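PDB 3LUB: putative creatinine amidohydrolase from Bacteroides fragilis, which probably hydrolyses carbon-nitrogen bonds of linear amides with zinc bound at its active site, as a member of the creatininase superfamily. Local coordinates for the interface of chains A and B. Coordinates in Å, arbitrary orientation; residue numbers count along the deposited sequence, not the author numbering. Chains: chain A/B, Putative creatinine amidohydrolase.

The interface of chains A and B. Residues chain A 140-141, 252-253; chain B 193, 195, 198, 205, 208.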
loop_
_atom_site.group_PDB
_atom_site.type_symbol
_atom_site.label_atom_id
_atom_site.label_comp_id
_atom_site.label_asym_id
_atom_site.label_seq_id
_atom_site.Cartn_x
_atom_site.Cartn_y
_atom_site.Cartn_z
ATOM N N LEU A 140 25.144 3.538 -1.549
ATOM C CA LEU A 140 25.252 3.780 -2.981
ATOM C C LEU A 140 24.642 2.640 -3.802
ATOM O O LEU A 140 25.052 1.489 -3.679
ATOM C CB LEU A 140 26.714 3.914 -3.379
ATOM C CG LEU A 140 27.068 4.251 -4.825
ATOM C CD1 LEU A 140 26.497 5.619 -5.173
ATOM C CD2 LEU A 140 28.588 4.198 -5.026
ATOM N N ILE A 141 23.669 2.983 -4.641
ATOM C CA ILE A 141 23.105 2.032 -5.607
ATOM C C ILE A 141 23.268 2.586 -7.041
ATOM O O ILE A 141 22.793 3.720 -7.333
ATOM C CB ILE A 141 21.593 1.779 -5.347
ATOM C CG1 ILE A 141 21.311 1.539 -3.863
ATOM C CG2 ILE A 141 21.101 0.629 -6.172
ATOM C CD1 ILE A 141 19.890 1.118 -3.570
ATOM N N LEU A 252 31.739 8.725 -3.985
ATOM C CA LEU A 252 30.974 9.173 -5.140
ATOM C C LEU A 252 31.519 10.539 -5.633
ATOM O O LEU A 252 31.707 10.764 -6.845
ATOM C CB LEU A 252 29.475 9.208 -4.806
ATOM C CG LEU A 252 28.549 9.571 -5.953
ATOM C CD1 LEU A 252 28.761 8.599 -7.152
ATOM C CD2 LEU A 252 27.118 9.602 -5.464
ATOM N N TYR A 253 31.804 11.413 -4.680
ATOM C CA TYR A 253 32.430 12.711 -4.946
ATOM C C TYR A 253 33.610 12.887 -4.017
ATOM O O TYR A 253 33.589 12.431 -2.877
ATOM C CB TYR A 253 31.465 13.891 -4.725
ATOM C CG TYR A 253 30.324 13.946 -5.693
ATOM C CD1 TYR A 253 30.440 14.613 -6.910
ATOM C CD2 TYR A 253 29.096 13.356 -5.386
ATOM C CE1 TYR A 253 29.379 14.649 -7.810
ATOM C CE2 TYR A 253 28.022 13.412 -6.282
ATOM C CZ TYR A 253 28.175 14.041 -7.486
ATOM O OH TYR A 253 27.100 14.091 -8.340
ATOM N N PHE B 193 31.349 13.081 -10.972
ATOM C CA PHE B 193 31.630 12.026 -9.974
ATOM C C PHE B 193 33.122 11.788 -9.887
ATOM O O PHE B 193 33.839 12.067 -10.847
ATOM C CB PHE B 193 30.961 10.711 -10.372
ATOM C CG PHE B 193 29.454 10.767 -10.402
ATOM C CD1 PHE B 193 28.733 11.068 -9.253
ATOM C CD2 PHE B 193 28.749 10.446 -11.570
ATOM C CE1 PHE B 193 27.320 11.095 -9.297
ATOM C CE2 PHE B 193 27.362 10.460 -11.609
ATOM C CZ PHE B 193 26.655 10.762 -10.467
ATOM N N ILE B 195 34.065 8.701 -9.348
ATOM C CA ILE B 195 34.076 7.348 -9.932
ATOM C C ILE B 195 33.980 7.448 -11.474
ATOM O O ILE B 195 32.906 7.652 -12.000
ATOM C CB ILE B 195 32.896 6.498 -9.370
ATOM C CG1 ILE B 195 33.099 6.301 -7.862
ATOM C CG2 ILE B 195 32.779 5.152 -10.111
ATOM C CD1 ILE B 195 31.845 5.811 -7.080
ATOM N N LEU B 198 31.228 6.016 -13.771
ATOM C CA LEU B 198 29.907 6.669 -13.681
ATOM C C LEU B 198 29.870 7.906 -14.551
ATOM O O LEU B 198 28.824 8.213 -15.113
ATOM C CB LEU B 198 29.515 7.021 -12.247
ATOM C CG LEU B 198 29.328 5.895 -11.251
ATOM C CD1 LEU B 198 28.811 6.448 -9.930
ATOM C CD2 LEU B 198 28.427 4.773 -11.814
ATOM N N VAL B 205 24.057 6.481 -11.532
ATOM C CA VAL B 205 23.791 6.927 -10.177
ATOM C C VAL B 205 23.191 8.332 -10.337
ATOM O O VAL B 205 23.522 9.030 -11.307
ATOM C CB VAL B 205 25.122 6.945 -9.309
ATOM C CG1 VAL B 205 24.964 7.697 -7.942
ATOM C CG2 VAL B 205 25.570 5.549 -9.058
ATOM N N HIS B 208 24.318 14.071 -7.070
ATOM C CA HIS B 208 24.024 14.694 -5.786
ATOM C C HIS B 208 24.162 16.207 -5.928
ATOM O O HIS B 208 25.252 16.721 -6.195
ATOM C CB HIS B 208 24.942 14.147 -4.708
ATOM C CG HIS B 208 24.712 12.698 -4.414
ATOM N ND1 HIS B 208 24.875 12.160 -3.160
ATOM C CD2 HIS B 208 24.290 11.682 -5.207
ATOM C CE1 HIS B 208 24.563 10.872 -3.191
ATOM N NE2 HIS B 208 24.212 10.555 -4.425
#
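A:Leu252, near the C-terminus of chain A, plugs into an apolar pocket of chain B formed by B:Phe193, B:Ile195, B:Leu198, B:Val205 and B:His208. The contact begins at the leucine backbone, whose CA lies 4.0 Å from CD1 of B:Ile195. CB carries the chain inward; with CG anti to the backbone N (chi1 -176°), the branch point comes to 3.6 Å from CD1 of B:Phe193, and the two side chains run side by side in the same direction. There leucine forks, which is why it suits the place: its two methyls serve different walls. CD1 rests against the rim of the B:Phe193 ring and also touches CD1 of B:Leu198, 3.5 Å away; isoleucine and leucine have arms long enough to reach the plug with their end methyls. CD2 points the other way, over the flat face that the B:His208 imidazole offers a methyl, 3.5 Å from the ring centroid and displaced toward the rim on the NE2 side, a CH-pi contact.

A:Tyr253 pairs an apolar ring with a hydroxyl. One ring face, near CZ, rests on the CD1/CE1 rim of B:Phe193, whose broad ring thus serves both chain A residues, while CE2 at the ring edge touches CB of B:His208. The phenol OH accepts a hydrogen bond from the backbone N of B:His208, 3.1 Å long and moderately bent (154° at H). Because the donor is a main-chain amide, the bond does not depend on the histidine side chain and probably helps hold the loop in place.

At the start of strand 140-145, A:Leu140 sets CD1 against CG1 of B:Val205 at 3.8 Å, the side chains crossing at about a right angle. CG1 of the compact, beta-branched valine sits against both this methyl and CD2 of A:Leu252.

The C-terminal tail after helix 226-249 and the start of a strand in chain A thus meet loops around the short helix 196-199 of chain B. A twin contact repeats this across the two-fold axis; both are part of a larger interface in the deposited six-chain assembly, which may be the biological one.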